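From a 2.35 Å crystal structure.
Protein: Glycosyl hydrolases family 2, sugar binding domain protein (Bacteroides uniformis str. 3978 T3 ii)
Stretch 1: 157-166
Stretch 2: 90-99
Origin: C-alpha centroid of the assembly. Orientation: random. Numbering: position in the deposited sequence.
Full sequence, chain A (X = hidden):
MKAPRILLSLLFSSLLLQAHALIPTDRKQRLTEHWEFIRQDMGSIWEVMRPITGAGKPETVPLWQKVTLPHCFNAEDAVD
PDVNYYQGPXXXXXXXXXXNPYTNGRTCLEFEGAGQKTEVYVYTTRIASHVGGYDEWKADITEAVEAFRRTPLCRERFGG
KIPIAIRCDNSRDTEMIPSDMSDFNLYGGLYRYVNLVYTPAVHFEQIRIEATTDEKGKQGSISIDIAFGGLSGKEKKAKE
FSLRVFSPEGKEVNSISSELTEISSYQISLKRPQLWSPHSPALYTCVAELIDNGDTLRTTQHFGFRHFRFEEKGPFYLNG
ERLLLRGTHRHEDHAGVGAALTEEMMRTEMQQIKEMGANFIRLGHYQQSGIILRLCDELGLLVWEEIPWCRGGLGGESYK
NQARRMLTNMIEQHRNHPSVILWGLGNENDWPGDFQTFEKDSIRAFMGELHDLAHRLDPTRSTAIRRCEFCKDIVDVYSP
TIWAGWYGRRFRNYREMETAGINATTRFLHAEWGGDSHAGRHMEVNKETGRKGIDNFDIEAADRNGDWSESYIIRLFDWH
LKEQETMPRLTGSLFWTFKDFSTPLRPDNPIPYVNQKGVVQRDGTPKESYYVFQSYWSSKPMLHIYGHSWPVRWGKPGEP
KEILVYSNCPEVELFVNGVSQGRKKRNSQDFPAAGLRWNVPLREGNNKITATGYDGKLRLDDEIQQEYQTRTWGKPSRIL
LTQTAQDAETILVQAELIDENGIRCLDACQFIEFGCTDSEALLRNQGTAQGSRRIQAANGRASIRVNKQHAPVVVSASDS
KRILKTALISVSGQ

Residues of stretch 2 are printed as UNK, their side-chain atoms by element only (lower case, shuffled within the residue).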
ATOM      1  N   ARG A 157     -32.468 -10.054   3.674  1.00 60.03           N
ATOM      2  CA  ARG A 157     -31.027 -10.174   3.857  1.00 58.51           C
ATOM      3  C   ARG A 157     -30.481  -9.301   4.973  1.00 54.14           C
ATOM      4  O   ARG A 157     -29.610  -9.739   5.724  1.00 49.32           O
ATOM      5  CB  ARG A 157     -30.293  -9.821   2.565  1.00 55.97           C
ATOM      6  CG  ARG A 157     -28.854  -9.458   2.808  1.00 50.23           C
ATOM      7  CD  ARG A 157     -28.039  -9.629   1.577  1.00 50.76           C
ATOM      8  NE  ARG A 157     -26.673  -9.209   1.833  1.00 51.16           N
ATOM      9  CZ  ARG A 157     -25.837  -8.802   0.887  1.00 51.03           C
ATOM     10  NH1 ARG A 157     -26.240  -8.754  -0.386  1.00 45.68           N
ATOM     11  NH2 ARG A 157     -24.607  -8.428   1.217  1.00 47.02           N
ATOM     12  N   PHE A 158     -30.954  -8.067   5.087  1.00 54.65           N
ATOM     13  CA  PHE A 158     -30.405  -7.140   6.061  1.00 53.79           C
ATOM     14  C   PHE A 158     -31.320  -6.924   7.248  1.00 50.98           C
ATOM     15  O   PHE A 158     -30.942  -6.213   8.185  1.00 52.43           O
ATOM     16  CB  PHE A 158     -30.082  -5.807   5.384  1.00 53.41           C
ATOM     17  CG  PHE A 158     -29.183  -5.950   4.180  1.00 50.33           C
ATOM     18  CD1 PHE A 158     -29.708  -5.936   2.900  1.00 50.92           C
ATOM     19  CD2 PHE A 158     -27.814  -6.119   4.337  1.00 50.87           C
ATOM     20  CE1 PHE A 158     -28.888  -6.071   1.791  1.00 50.18           C
ATOM     21  CE2 PHE A 158     -26.987  -6.252   3.234  1.00 53.26           C
ATOM     22  CZ  PHE A 158     -27.526  -6.223   1.958  1.00 50.75           C
ATOM     23  N   GLY A 159     -32.500  -7.535   7.242  1.00 53.99           N
ATOM     24  CA  GLY A 159     -33.392  -7.455   8.375  1.00 54.63           C
ATOM     25  C   GLY A 159     -33.812  -6.033   8.656  1.00 53.20           C
ATOM     26  O   GLY A 159     -33.763  -5.573   9.802  1.00 44.79           O
ATOM     27  N   GLY A 160     -34.194  -5.320   7.598  1.00 50.23           N
ATOM     28  CA  GLY A 160     -34.696  -3.977   7.725  1.00 53.11           C
ATOM     29  C   GLY A 160     -33.655  -2.887   7.875  1.00 53.70           C
ATOM     30  O   GLY A 160     -34.016  -1.710   7.791  1.00 53.60           O
ATOM     31  N   LYS A 161     -32.383  -3.222   8.103  1.00 50.38           N
ATOM     32  CA  LYS A 161     -31.345  -2.200   8.180  1.00 50.41           C
ATOM     33  C   LYS A 161     -30.898  -1.790   6.775  1.00 47.04           C
ATOM     34  O   LYS A 161     -31.242  -2.431   5.779  1.00 47.40           O
ATOM     35  CB  LYS A 161     -30.167  -2.696   9.015  1.00 49.99           C
ATOM     36  CG  LYS A 161     -30.542  -2.951  10.465  1.00 49.86           C
ATOM     37  CD  LYS A 161     -29.515  -3.805  11.197  1.00 57.65           C
ATOM     38  CE  LYS A 161     -28.500  -2.963  11.957  1.00 59.79           C
ATOM     39  NZ  LYS A 161     -27.843  -3.759  13.041  1.00 62.22           N
ATOM     40  N   ILE A 162     -30.138  -0.708   6.693  1.00 43.22           N
ATOM     41  CA  ILE A 162     -29.789  -0.080   5.422  1.00 41.90           C
ATOM     42  C   ILE A 162     -28.287  -0.207   5.205  1.00 37.40           C
ATOM     43  O   ILE A 162     -27.512   0.192   6.076  1.00 40.45           O
ATOM     44  CB  ILE A 162     -30.213   1.397   5.360  1.00 46.93           C
ATOM     45  CG1 ILE A 162     -31.679   1.544   5.774  1.00 46.28           C
ATOM     46  CG2 ILE A 162     -30.030   1.944   3.956  1.00 43.37           C
ATOM     47  CD1 ILE A 162     -32.631   0.729   4.937  1.00 39.82           C
ATOM     48  N   PRO A 163     -27.834  -0.725   4.062  1.00 36.27           N
ATOM     49  CA  PRO A 163     -26.391  -0.791   3.803  1.00 38.76           C
ATOM     50  C   PRO A 163     -25.831   0.497   3.208  1.00 38.25           C
ATOM     51  O   PRO A 163     -26.334   1.026   2.207  1.00 34.37           O
ATOM     52  CB  PRO A 163     -26.262  -1.972   2.823  1.00 42.51           C
ATOM     53  CG  PRO A 163     -27.683  -2.292   2.350  1.00 41.47           C
ATOM     54  CD  PRO A 163     -28.607  -1.244   2.926  1.00 40.60           C
ATOM     55  N   ILE A 164     -24.776   0.999   3.841  1.00 37.24           N
ATOM     56  CA  ILE A 164     -24.117   2.245   3.473  1.00 32.73           C
ATOM     57  C   ILE A 164     -22.685   1.922   3.061  1.00 32.15           C
ATOM     58  O   ILE A 164     -22.000   1.144   3.731  1.00 30.46           O
ATOM     59  CB  ILE A 164     -24.137   3.241   4.649  1.00 32.08           C
ATOM     60  CG1 ILE A 164     -25.577   3.612   4.982  1.00 36.91           C
ATOM     61  CG2 ILE A 164     -23.328   4.513   4.340  1.00 30.15           C
ATOM     62  CD1 ILE A 164     -26.316   4.210   3.810  1.00 33.54           C
ATOM     63  N   ALA A 165     -22.231   2.512   1.966  1.00 31.07           N
ATOM     64  CA  ALA A 165     -20.824   2.440   1.614  1.00 29.91           C
ATOM     65  C   ALA A 165     -20.354   3.817   1.191  1.00 33.07           C
ATOM     66  O   ALA A 165     -21.104   4.582   0.571  1.00 32.20           O
ATOM     67  CB  ALA A 165     -20.546   1.418   0.502  1.00 29.35           C
ATOM     68  N   ILE A 166     -19.110   4.132   1.542  1.00 32.16           N
ATOM     69  CA  ILE A 166     -18.517   5.426   1.244  1.00 29.54           C
ATOM     70  C   ILE A 166     -17.121   5.197   0.700  1.00 29.57           C
ATOM     71  O   ILE A 166     -16.295   4.556   1.362  1.00 28.55           O
ATOM     72  CB  ILE A 166     -18.461   6.328   2.478  1.00 27.47           C
ATOM     73  CG1 ILE A 166     -19.860   6.476   3.058  1.00 29.53           C
ATOM     74  CG2 ILE A 166     -17.898   7.683   2.079  1.00 28.26           C
ATOM     75  CD1 ILE A 166     -19.880   7.094   4.406  1.00 32.34           C
ATOM     76  N   UNK A  90     -10.041   4.160  -1.037  1.00 22.75           N
ATOM     77  CA  UNK A  90     -10.377   3.213   0.009  1.00 23.51           C
ATOM     78  C   UNK A  90     -11.865   3.292   0.249  1.00 25.15           C
ATOM     79  O   UNK A  90     -12.517   4.258  -0.153  1.00 25.71           O
ATOM     80  N   UNK A  91     -12.404   2.263   0.907  1.00 22.54           N
ATOM     81  CA  UNK A  91     -13.850   2.114   1.041  1.00 24.13           C
ATOM     82  C   UNK A  91     -14.264   1.882   2.486  1.00 22.47           C
ATOM     83  O   UNK A  91     -13.600   1.150   3.220  1.00 26.43           O
ATOM     84  c   UNK A  91     -14.363   0.933   0.205  1.00 20.16           C
ATOM     85  c   UNK A  91     -13.640   0.959  -2.278  1.00 21.67           C
ATOM     86  c   UNK A  91     -17.026   1.975  -1.470  1.00 29.46           C
ATOM     87  c   UNK A  91     -15.755   1.609  -1.927  1.00 23.17           C
ATOM     88  n   UNK A  91     -14.195   1.246  -3.503  1.00 24.41           N
ATOM     89  c   UNK A  91     -17.682   2.403  -3.760  1.00 25.27           C
ATOM     90  c   UNK A  91     -14.556   1.171  -1.280  1.00 21.25           C
ATOM     91  c   UNK A  91     -15.491   1.653  -3.313  1.00 24.75           C
ATOM     92  c   UNK A  91     -16.448   2.055  -4.238  1.00 23.75           C
ATOM     93  c   UNK A  91     -17.975   2.371  -2.394  1.00 25.89           C
ATOM     94  N   UNK A  92     -15.401   2.450   2.871  1.00 25.47           N
ATOM     95  CA  UNK A  92     -16.041   2.151   4.147  1.00 26.98           C
ATOM     96  C   UNK A  92     -17.431   1.569   3.909  1.00 29.27           C
ATOM     97  O   UNK A  92     -18.088   1.903   2.920  1.00 28.87           O
ATOM     98  c   UNK A  92     -14.337   5.033   4.500  1.00 22.78           C
ATOM     99  c   UNK A  92     -14.309   3.900   6.595  1.00 26.88           C
ATOM    100  c   UNK A  92     -14.908   4.103   5.364  1.00 22.90           C
ATOM    101  c   UNK A  92     -12.597   5.480   6.070  1.00 24.99           C
ATOM    102  c   UNK A  92     -13.180   5.720   4.848  1.00 22.44           C
ATOM    103  o   UNK A  92     -11.445   6.138   6.441  1.00 25.04           O
ATOM    104  c   UNK A  92     -13.165   4.572   6.949  1.00 26.62           C
ATOM    105  c   UNK A  92     -16.184   3.395   5.015  1.00 21.18           C
ATOM    106  N   UNK A  93     -17.893   0.714   4.828  1.00 26.67           N
ATOM    107  CA  UNK A  93     -19.247   0.180   4.725  1.00 27.69           C
ATOM    108  C   UNK A  93     -19.778  -0.181   6.101  1.00 32.16           C
ATOM    109  O   UNK A  93     -19.016  -0.554   7.002  1.00 30.90           O
ATOM    110  n   UNK A  93     -17.823  -5.671   1.753  1.00 27.58           N
ATOM    111  n   UNK A  93     -16.993  -6.667   3.646  1.00 30.79           N
ATOM    112  c   UNK A  93     -19.314  -1.045   3.814  1.00 27.44           C
ATOM    113  c   UNK A  93     -18.583  -3.389   3.288  1.00 26.50           C
ATOM    114  n   UNK A  93     -17.935  -4.591   3.800  1.00 29.59           N
ATOM    115  c   UNK A  93     -17.588  -5.643   3.063  1.00 31.91           C
ATOM    116  c   UNK A  93     -18.520  -2.236   4.304  1.00 27.40           C
ATOM    117  N   UNK A  94     -21.097  -0.063   6.254  1.00 33.01           N
ATOM    118  CA  UNK A  94     -21.761  -0.408   7.506  1.00 36.47           C
ATOM    119  C   UNK A  94     -23.257  -0.598   7.270  1.00 37.06           C
ATOM    120  O   UNK A  94     -23.767  -0.420   6.162  1.00 32.53           O
ATOM    121  c   UNK A  94     -22.337   1.925   8.261  1.00 32.46           C
ATOM    122  o   UNK A  94     -22.048   0.139   9.813  1.00 33.42           O
ATOM    123  c   UNK A  94     -21.545   0.652   8.587  1.00 29.27           C
ATOM    124  N   UNK A  95     -23.957  -0.923   8.358  1.00 40.11           N
ATOM    125  CA  UNK A  95     -25.393  -1.171   8.383  1.00 40.16           C
ATOM    126  C   UNK A  95     -26.042  -0.166   9.325  1.00 40.02           C
ATOM    127  O   UNK A  95     -25.605  -0.032  10.473  1.00 39.25           O
ATOM    128  c   UNK A  95     -24.744  -5.334   6.947  1.00 52.33           C
ATOM    129  s   UNK A  95     -25.555  -3.804   6.435  1.00 58.41           S
ATOM    130  c   UNK A  95     -25.676  -2.599   8.875  1.00 41.32           C
ATOM    131  c   UNK A  95     -26.472  -3.439   7.924  1.00 46.66           C
ATOM    132  N   UNK A  96     -27.093   0.516   8.871  1.00 40.91           N
ATOM    133  CA  UNK A  96     -27.722   1.554   9.693  1.00 46.49           C
ATOM    134  C   UNK A  96     -29.191   1.261   9.970  1.00 45.71           C
ATOM    135  O   UNK A  96     -29.948   0.913   9.056  1.00 47.22           O
ATOM    136  c   UNK A  96     -25.463   3.432  10.262  1.00 35.87           C
ATOM    137  c   UNK A  96     -26.231   3.576   8.956  1.00 36.99           C
ATOM    138  c   UNK A  96     -26.402   5.025   8.564  1.00 39.87           C
ATOM    139  c   UNK A  96     -27.614   2.934   9.042  1.00 41.55           C
ATOM    140  N   UNK A  97     -29.585   1.421  11.234  1.00 44.33           N
ATOM    141  CA  UNK A  97     -30.989   1.516  11.619  1.00 47.84           C
ATOM    142  C   UNK A  97     -31.446   2.944  11.384  1.00 49.84           C
ATOM    143  O   UNK A  97     -30.979   3.865  12.059  1.00 45.34           O
ATOM    144  o   UNK A  97     -31.830  -1.094  12.605  1.00 61.20           O
ATOM    145  n   UNK A  97     -30.312  -0.790  14.246  1.00 62.55           N
ATOM    146  c   UNK A  97     -31.182   1.135  13.083  1.00 50.50           C
ATOM    147  c   UNK A  97     -31.138  -0.344  13.297  1.00 58.39           C
ATOM    148  N   UNK A  98     -32.357   3.133  10.441  1.00 47.43           N
ATOM    149  CA  UNK A  98     -32.809   4.459  10.046  1.00 51.49           C
ATOM    150  C   UNK A  98     -34.260   4.617  10.488  1.00 50.51           C
ATOM    151  O   UNK A  98     -35.170   4.039   9.881  1.00 51.47           O
ATOM    152  c   UNK A  98     -31.138   4.891   8.258  1.00 48.67           C
ATOM    153  c   UNK A  98     -32.627   4.676   8.539  1.00 51.28           C
ATOM    154  c   UNK A  98     -30.809   5.143   6.834  1.00 44.77           C
ATOM    155  c   UNK A  98     -33.450   5.857   8.046  1.00 48.09           C
ATOM    156  N   UNK A  99     -34.469   5.399  11.549  1.00 50.05           N
ATOM    157  CA  UNK A  99     -35.760   5.582  12.214  1.00 49.89           C
ATOM    158  C   UNK A  99     -36.090   7.073  12.220  1.00 49.15           C
ATOM    159  O   UNK A  99     -35.947   7.741  13.248  1.00 52.18           O
ATOM    160  o   UNK A  99     -35.912   2.139  15.694  1.00 73.29           O
ATOM    161  c   UNK A  99     -35.734   5.000  13.715  1.00 54.35           C
ATOM    162  o   UNK A  99     -34.444   3.697  16.194  1.00 72.20           O
ATOM    163  c   UNK A  99     -35.176   3.101  15.366  1.00 73.05           C
ATOM    164  c   UNK A  99     -35.180   3.566  13.896  1.00 64.35           C
TER
HETATM  165  O   HOH W   1     -33.494   0.329   9.170  1.00 46.08           O

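Position 90 has backbone atoms and nothing more. With no side-chain atom at all, it is Gly-90.

Position 91 carries one carbon, then fused five- and six-membered rings holding eight carbons and one nitrogen; a ring carbon packs on Ala-165. This indole is Trp-91. Its CZ3 lies 4.0 Å from CB of Ala-165. Its backbone CA makes a CA-H...O contact of 3.5 Å with O of Ile-166.

Position 92 has one carbon and a six-carbon ring bearing one oxygen; the ring edge meets O of Ile-166. That phenol is Tyr-92. Tyr-92 N donates to the same Ile-166 O at 2.7 Å. Ile-166 N returns a bond to Tyr-92 O at 2.8 Å.

Position 93 shows three carbons, a nitrogen, and a carbon carrying two more nitrogens; its first carbon sits by Ala-165. The guanidinium identifies Arg-93. Its CB is 4.3 Å from CB of Ala-165, but the end of the chain leads away and is hydrogen-bonded elsewhere in the structure.

Position 94 has one carbon carrying one oxygen and one carbon; the outer carbon faces Ile-164. This branch at CB means Thr-94. Its CG2 is 4.2 Å from CB of Ile-164.

Position 95 is an unbranched chain of two carbons, a sulfur and a carbon; the sulfur lies against Phe-158 and Pro-163. This thioether is Met-95. Its SD is 3.9 Å from CD2 of Phe-158, oblique to the ring, and 4.1 Å from CB of Pro-163.

Position 96 has four carbons, forked at the second; one tip packs on Ile-164. It is Leu-96. Its CD1 is 3.9 Å from CG1 of Ile-164.

Position 97 has two carbons, the second carrying one oxygen and one nitrogen; the oxygen is close to Lys-161. This carboxamide is Asn-97. Its CB points away from stretch 1, yet its OD1 comes within 3.1 Å of CG of Lys-161.

Position 98 has four carbons, forked at the first, one arm two carbons long; that arm's tip touches Ile-162. It is Ile-98. Its CD1 is 3.9 Å from CG1 of Ile-162. A water links Ile-98 N (3.3 Å) to Gly-160 O (2.5 Å).

Position 99 has three carbons, the third carrying two oxygens; none comes near stretch 1. The carboxylate is Glu-99.

The contact is an antiparallel strand pair. Six backbone hydrogen bonds join Ile-162, Ile-164 and Ile-166 to Leu-96, Thr-94 and Tyr-92, two per pair. These six side chains share one sheet face. Pro-163 and Ala-165 share the other with Met-95 and Arg-93. Proline fits because position 163 falls in a non-hydrogen-bonded pair, where no amide hydrogen is needed across the strands.

Stretch 2, residues 90-99: GWYRTMLNIE
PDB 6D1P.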